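Long-range contact in exopolysaccharide biosynthesis protein (Pantoea stewartii subsp. stewartii DC283, PDB 6TGF), which modifies the glycan biofilm matrix, probably as a hydrolase, using a bacteriophage tailspike-like parallel beta-helix fold: residues Gln62-Gly74 with Gln103-Val116. Numbering follows the deposited sequence.
With EDO (1,2-ethanediol), chain C.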
loop_
_atom_site.group_PDB
_atom_site.type_symbol
_atom_site.label_atom_id
_atom_site.label_comp_id
_atom_site.label_asym_id
_atom_site.label_seq_id
_atom_site.Cartn_x
_atom_site.Cartn_y
_atom_site.Cartn_z
ATOM N N GLN B 62 18.467 -43.133 -36.018
ATOM C CA GLN B 62 19.550 -43.244 -37.035
ATOM C C GLN B 62 20.499 -44.384 -36.644
ATOM O O GLN B 62 20.984 -45.086 -37.553
ATOM C CB GLN B 62 20.327 -41.931 -37.157
ATOM C CG GLN B 62 19.496 -40.760 -37.670
ATOM C CD GLN B 62 18.625 -40.123 -36.615
ATOM O OE1 GLN B 62 18.826 -40.305 -35.415
ATOM N NE2 GLN B 62 17.637 -39.363 -37.060
ATOM N N PHE B 63 20.744 -44.551 -35.341
ATOM C CA PHE B 63 21.640 -45.584 -34.756
ATOM C C PHE B 63 21.053 -46.976 -35.022
ATOM O O PHE B 63 21.768 -47.827 -35.581
ATOM C CB PHE B 63 21.836 -45.330 -33.259
ATOM C CG PHE B 63 22.978 -46.092 -32.640
ATOM C CD1 PHE B 63 22.799 -47.387 -32.184
ATOM C CD2 PHE B 63 24.232 -45.515 -32.512
ATOM C CE1 PHE B 63 23.849 -48.091 -31.614
ATOM C CE2 PHE B 63 25.281 -46.219 -31.943
ATOM C CZ PHE B 63 25.088 -47.506 -31.495
ATOM N N TRP B 64 19.790 -47.187 -34.631
ATOM C CA TRP B 64 19.004 -48.429 -34.876
ATOM C C TRP B 64 19.187 -48.863 -36.336
ATOM O O TRP B 64 19.640 -50.001 -36.569
ATOM C CB TRP B 64 17.521 -48.197 -34.540
ATOM C CG TRP B 64 16.674 -49.432 -34.471
ATOM C CD1 TRP B 64 16.891 -50.629 -35.092
ATOM C CD2 TRP B 64 15.433 -49.576 -33.757
ATOM N NE1 TRP B 64 15.886 -51.509 -34.797
ATOM C CE2 TRP B 64 14.976 -50.892 -33.982
ATOM C CE3 TRP B 64 14.669 -48.730 -32.944
ATOM C CZ2 TRP B 64 13.794 -51.377 -33.424
ATOM C CZ3 TRP B 64 13.501 -49.209 -32.392
ATOM C CH2 TRP B 64 13.070 -50.515 -32.632
ATOM N N GLN B 65 18.871 -47.960 -37.270
ATOM C CA GLN B 65 18.777 -48.230 -38.731
ATOM C C GLN B 65 20.159 -48.512 -39.336
ATOM O O GLN B 65 20.235 -49.393 -40.216
ATOM C CB GLN B 65 18.120 -47.044 -39.444
ATOM C CG GLN B 65 16.600 -47.127 -39.501
ATOM C CD GLN B 65 16.092 -48.120 -40.520
ATOM O OE1 GLN B 65 14.958 -48.588 -40.439
ATOM N NE2 GLN B 65 16.923 -48.446 -41.496
ATOM N N ASN B 66 21.202 -47.795 -38.901
ATOM C CA ASN B 66 22.494 -47.693 -39.634
ATOM C C ASN B 66 23.617 -48.441 -38.905
ATOM O O ASN B 66 24.354 -49.175 -39.595
ATOM C CB ASN B 66 22.875 -46.233 -39.891
ATOM C CG ASN B 66 21.893 -45.522 -40.798
ATOM O OD1 ASN B 66 21.347 -46.121 -41.723
ATOM N ND2 ASN B 66 21.663 -44.245 -40.544
ATOM N N PHE B 67 23.760 -48.262 -37.587
ATOM C CA PHE B 67 24.933 -48.738 -36.803
ATOM C C PHE B 67 25.153 -50.240 -37.023
ATOM O O PHE B 67 24.192 -51.025 -36.894
ATOM C CB PHE B 67 24.784 -48.466 -35.305
ATOM C CG PHE B 67 25.957 -48.944 -34.484
ATOM C CD1 PHE B 67 25.992 -50.236 -33.984
ATOM C CD2 PHE B 67 27.039 -48.116 -34.235
ATOM C CE1 PHE B 67 27.076 -50.682 -33.244
ATOM C CE2 PHE B 67 28.121 -48.563 -33.491
ATOM C CZ PHE B 67 28.137 -49.844 -32.997
ATOM N N GLN B 68 26.396 -50.610 -37.347
ATOM C CA GLN B 68 26.912 -52.005 -37.344
ATOM C C GLN B 68 28.208 -52.033 -36.529
ATOM O O GLN B 68 29.039 -51.124 -36.720
ATOM C CB GLN B 68 27.146 -52.498 -38.772
ATOM C CG GLN B 68 25.866 -52.897 -39.490
ATOM C CD GLN B 68 26.061 -53.042 -40.979
ATOM O OE1 GLN B 68 26.042 -54.143 -41.521
ATOM N NE2 GLN B 68 26.255 -51.920 -41.651
ATOM N N GLY B 69 28.370 -53.026 -35.650
ATOM C CA GLY B 69 29.550 -53.125 -34.772
ATOM C C GLY B 69 29.497 -54.313 -33.832
ATOM O O GLY B 69 28.795 -55.294 -34.149
ATOM N N LYS B 70 30.229 -54.220 -32.718
ATOM C CA LYS B 70 30.471 -55.330 -31.757
ATOM C C LYS B 70 30.354 -54.805 -30.323
ATOM O O LYS B 70 30.988 -53.777 -30.020
ATOM C CB LYS B 70 31.859 -55.936 -31.990
ATOM C CG LYS B 70 32.189 -56.287 -33.436
ATOM C CD LYS B 70 32.812 -57.656 -33.597
ATOM C CE LYS B 70 33.689 -57.777 -34.825
ATOM N NZ LYS B 70 34.242 -59.146 -34.956
ATOM N N LEU B 71 29.585 -55.502 -29.478
ATOM C CA LEU B 71 29.351 -55.161 -28.048
ATOM C C LEU B 71 30.095 -56.165 -27.158
ATOM O O LEU B 71 29.977 -57.382 -27.406
ATOM C CB LEU B 71 27.842 -55.175 -27.775
ATOM C CG LEU B 71 27.415 -54.908 -26.331
ATOM C CD1 LEU B 71 27.811 -53.506 -25.889
ATOM C CD2 LEU B 71 25.917 -55.112 -26.165
ATOM N N TRP B 72 30.834 -55.658 -26.166
ATOM C CA TRP B 72 31.567 -56.446 -25.136
ATOM C C TRP B 72 30.990 -56.132 -23.753
ATOM O O TRP B 72 30.800 -54.939 -23.454
ATOM C CB TRP B 72 33.068 -56.133 -25.177
ATOM C CG TRP B 72 33.830 -56.766 -26.299
ATOM C CD1 TRP B 72 34.417 -57.998 -26.304
ATOM C CD2 TRP B 72 34.133 -56.175 -27.575
ATOM N NE1 TRP B 72 35.053 -58.220 -27.496
ATOM C CE2 TRP B 72 34.898 -57.118 -28.296
ATOM C CE3 TRP B 72 33.828 -54.951 -28.180
ATOM C CZ2 TRP B 72 35.352 -56.874 -29.590
ATOM C CZ3 TRP B 72 34.283 -54.708 -29.457
ATOM C CH2 TRP B 72 35.034 -55.658 -30.152
ATOM N N ILE B 73 30.729 -57.167 -22.950
ATOM C CA ILE B 73 30.369 -57.063 -21.504
ATOM C C ILE B 73 31.476 -57.767 -20.711
ATOM O O ILE B 73 31.548 -59.008 -20.778
ATOM C CB ILE B 73 28.981 -57.676 -21.216
ATOM C CG1 ILE B 73 27.940 -57.300 -22.276
ATOM C CG2 ILE B 73 28.515 -57.317 -19.813
ATOM C CD1 ILE B 73 27.616 -55.826 -22.340
ATOM N N GLY B 74 32.315 -56.997 -20.011
ATOM C CA GLY B 74 33.508 -57.504 -19.303
ATOM C C GLY B 74 33.443 -57.252 -17.808
ATOM O O GLY B 74 32.492 -56.584 -17.358
ATOM N N GLN B 103 30.687 -63.764 -27.077
ATOM C CA GLN B 103 31.138 -62.362 -27.278
ATOM C C GLN B 103 32.286 -62.352 -28.286
ATOM O O GLN B 103 33.005 -63.340 -28.414
ATOM C CB GLN B 103 31.546 -61.750 -25.939
ATOM C CG GLN B 103 30.429 -61.767 -24.907
ATOM C CD GLN B 103 30.715 -60.848 -23.745
ATOM O OE1 GLN B 103 31.030 -59.673 -23.923
ATOM N NE2 GLN B 103 30.604 -61.378 -22.539
ATOM N N PRO B 104 32.500 -61.248 -29.040
ATOM C CA PRO B 104 31.676 -60.043 -28.932
ATOM C C PRO B 104 30.273 -60.215 -29.530
ATOM O O PRO B 104 30.119 -61.013 -30.435
ATOM C CB PRO B 104 32.457 -59.004 -29.744
ATOM C CG PRO B 104 33.209 -59.823 -30.768
ATOM C CD PRO B 104 33.557 -61.113 -30.054
ATOM N N ILE B 105 29.300 -59.463 -29.008
ATOM C CA ILE B 105 27.879 -59.480 -29.469
ATOM C C ILE B 105 27.766 -58.572 -30.698
ATOM O O ILE B 105 28.042 -57.365 -30.567
ATOM C CB ILE B 105 26.916 -59.053 -28.342
ATOM C CG1 ILE B 105 27.135 -59.885 -27.075
ATOM C CG2 ILE B 105 25.469 -59.107 -28.819
ATOM C CD1 ILE B 105 26.266 -59.484 -25.907
ATOM N N THR B 106 27.381 -59.144 -31.842
ATOM C CA THR B 106 27.200 -58.434 -33.136
ATOM C C THR B 106 25.928 -57.583 -33.067
ATOM O O THR B 106 24.862 -58.148 -32.759
ATOM C CB THR B 106 27.143 -59.428 -34.302
ATOM O OG1 THR B 106 28.343 -60.202 -34.278
ATOM C CG2 THR B 106 27.000 -58.759 -35.650
ATOM N N LEU B 107 26.045 -56.279 -33.342
ATOM C CA LEU B 107 24.909 -55.320 -33.390
ATOM C C LEU B 107 24.702 -54.844 -34.832
ATOM O O LEU B 107 25.683 -54.403 -35.456
ATOM C CB LEU B 107 25.195 -54.136 -32.462
ATOM C CG LEU B 107 25.449 -54.468 -30.991
ATOM C CD1 LEU B 107 25.489 -53.194 -30.161
ATOM C CD2 LEU B 107 24.398 -55.418 -30.437
ATOM N N ASN B 108 23.463 -54.945 -35.322
ATOM C CA ASN B 108 23.014 -54.469 -36.658
ATOM C C ASN B 108 21.481 -54.433 -36.653
ATOM O O ASN B 108 20.892 -55.051 -35.744
ATOM C CB ASN B 108 23.585 -55.329 -37.791
ATOM C CG ASN B 108 23.259 -56.801 -37.658
ATOM O OD1 ASN B 108 22.119 -57.172 -37.394
ATOM N ND2 ASN B 108 24.256 -57.650 -37.854
ATOM N N LYS B 109 20.863 -53.743 -37.618
ATOM C CA LYS B 109 19.389 -53.532 -37.664
ATOM C C LYS B 109 18.670 -54.875 -37.474
ATOM O O LYS B 109 17.760 -54.937 -36.623
ATOM C CB LYS B 109 18.946 -52.875 -38.975
ATOM C CG LYS B 109 17.435 -52.807 -39.156
ATOM C CD LYS B 109 16.960 -51.754 -40.125
ATOM C CE LYS B 109 15.478 -51.869 -40.419
ATOM N NZ LYS B 109 15.208 -52.831 -41.512
ATOM N N GLY B 110 19.064 -55.899 -38.239
ATOM C CA GLY B 110 18.488 -57.256 -38.178
ATOM C C GLY B 110 18.468 -57.794 -36.757
ATOM O O GLY B 110 17.398 -58.266 -36.319
ATOM N N ASN B 111 19.606 -57.715 -36.061
ATOM C CA ASN B 111 19.776 -58.188 -34.659
ATOM C C ASN B 111 18.937 -57.316 -33.716
ATOM O O ASN B 111 18.295 -57.887 -32.811
ATOM C CB ASN B 111 21.248 -58.220 -34.240
ATOM C CG ASN B 111 21.998 -59.415 -34.791
ATOM O OD1 ASN B 111 21.464 -60.182 -35.590
ATOM N ND2 ASN B 111 23.239 -59.586 -34.364
ATOM N N PHE B 112 18.941 -55.994 -33.917
ATOM C CA PHE B 112 18.139 -55.022 -33.126
ATOM C C PHE B 112 16.651 -55.365 -33.251
ATOM O O PHE B 112 15.945 -55.350 -32.224
ATOM C CB PHE B 112 18.390 -53.579 -33.577
ATOM C CG PHE B 112 19.709 -52.987 -33.150
ATOM C CD1 PHE B 112 20.211 -53.197 -31.873
ATOM C CD2 PHE B 112 20.433 -52.183 -34.017
ATOM C CE1 PHE B 112 21.419 -52.638 -31.485
ATOM C CE2 PHE B 112 21.639 -51.622 -33.625
ATOM C CZ PHE B 112 22.130 -51.850 -32.360
ATOM N N ASP B 113 16.199 -55.667 -34.473
ATOM C CA ASP B 113 14.785 -56.007 -34.785
ATOM C C ASP B 113 14.413 -57.305 -34.057
ATOM O O ASP B 113 13.395 -57.299 -33.342
ATOM C CB ASP B 113 14.558 -56.106 -36.297
ATOM C CG ASP B 113 14.669 -54.777 -37.029
ATOM O OD1 ASP B 113 14.385 -53.734 -36.408
ATOM O OD2 ASP B 113 15.038 -54.797 -38.220
ATOM N N GLN B 114 15.224 -58.356 -34.214
ATOM C CA GLN B 114 15.012 -59.695 -33.598
ATOM C C GLN B 114 14.903 -59.548 -32.073
ATOM O O GLN B 114 13.977 -60.149 -31.488
ATOM C CB GLN B 114 16.151 -60.649 -33.971
ATOM C CG GLN B 114 15.815 -62.120 -33.764
ATOM C CD GLN B 114 14.770 -62.627 -34.730
ATOM O OE1 GLN B 114 14.587 -62.092 -35.821
ATOM N NE2 GLN B 114 14.074 -63.679 -34.331
ATOM N N PHE B 115 15.817 -58.779 -31.469
ATOM C CA PHE B 115 15.908 -58.522 -30.005
ATOM C C PHE B 115 14.592 -57.913 -29.508
ATOM O O PHE B 115 14.028 -58.416 -28.516
ATOM C CB PHE B 115 17.102 -57.610 -29.702
ATOM C CG PHE B 115 17.430 -57.448 -28.239
ATOM C CD1 PHE B 115 18.050 -58.468 -27.532
ATOM C CD2 PHE B 115 17.138 -56.269 -27.571
ATOM C CE1 PHE B 115 18.356 -58.318 -26.189
ATOM C CE2 PHE B 115 17.449 -56.120 -26.229
ATOM C CZ PHE B 115 18.056 -57.143 -25.539
ATOM N N VAL B 116 14.119 -56.868 -30.193
ATOM C CA VAL B 116 12.849 -56.144 -29.883
ATOM C C VAL B 116 11.661 -57.075 -30.164
ATOM O O VAL B 116 10.778 -57.173 -29.291
ATOM C CB VAL B 116 12.752 -54.834 -30.687
ATOM C CG1 VAL B 116 11.358 -54.229 -30.639
ATOM C CG2 VAL B 116 13.786 -53.820 -30.223
HETATM C C1 EDO C . 13.782 -50.062 -37.740
HETATM O O1 EDO C . 12.879 -50.968 -37.139
HETATM C C2 EDO C . 13.342 -48.646 -37.648
HETATM O O2 EDO C . 13.157 -48.188 -36.321
HETATM O O HOH W 1 21.894 -51.116 -38.168
#
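An antiparallel strand pair joins Gly69-Leu71 to Ile105-Leu107 and shows how a side chain can lengthen a ladder. Gly69 and Leu107 exchange two backbone hydrogen bonds, as do Leu71 and Ile105, while Lys70 and Thr106 form the non-hydrogen-bonded pair between them. Beyond the last bridge the carboxamide of Gln103 stands in for a peptide: OE1 accepts from Ile73 N at 2.7 Å, nearly straight (173°), and NE2 donates to Ile73 O at 3.1 Å, in the plane of both groups. Gripped at both ends, the amide cannot easily rotate. Next to it Pro104, which follows a cis peptide bond, lays CB over one face of the Trp72 indole, 3.7 Å from the centroid of the five-membered ring, a CH-pi contact. All this lies in the head-binding-like N-terminal region, where 105-107 is an outer strand of a four-stranded antiparallel sheet and 129-134 pairs with the other side of 69-74. At the opposite end the N-to-C directions of helix segments 62-66 and 109-116 lie 112° apart. With CG anti to the backbone N (chi1 -168°), Trp64 swings its indole toward helix 109-116, a knob among Lys109, Phe112, Asp113 and Val116. The Phe112 ring turns an edge toward the indole face. Trp64 NE1 donates to Asp113 OD1 at 3.1 Å in a bent bond, from above the carboxylate plane. A water joins the segments, donating to Trp64 O and Phe67 O and accepting weakly from Lys109 N.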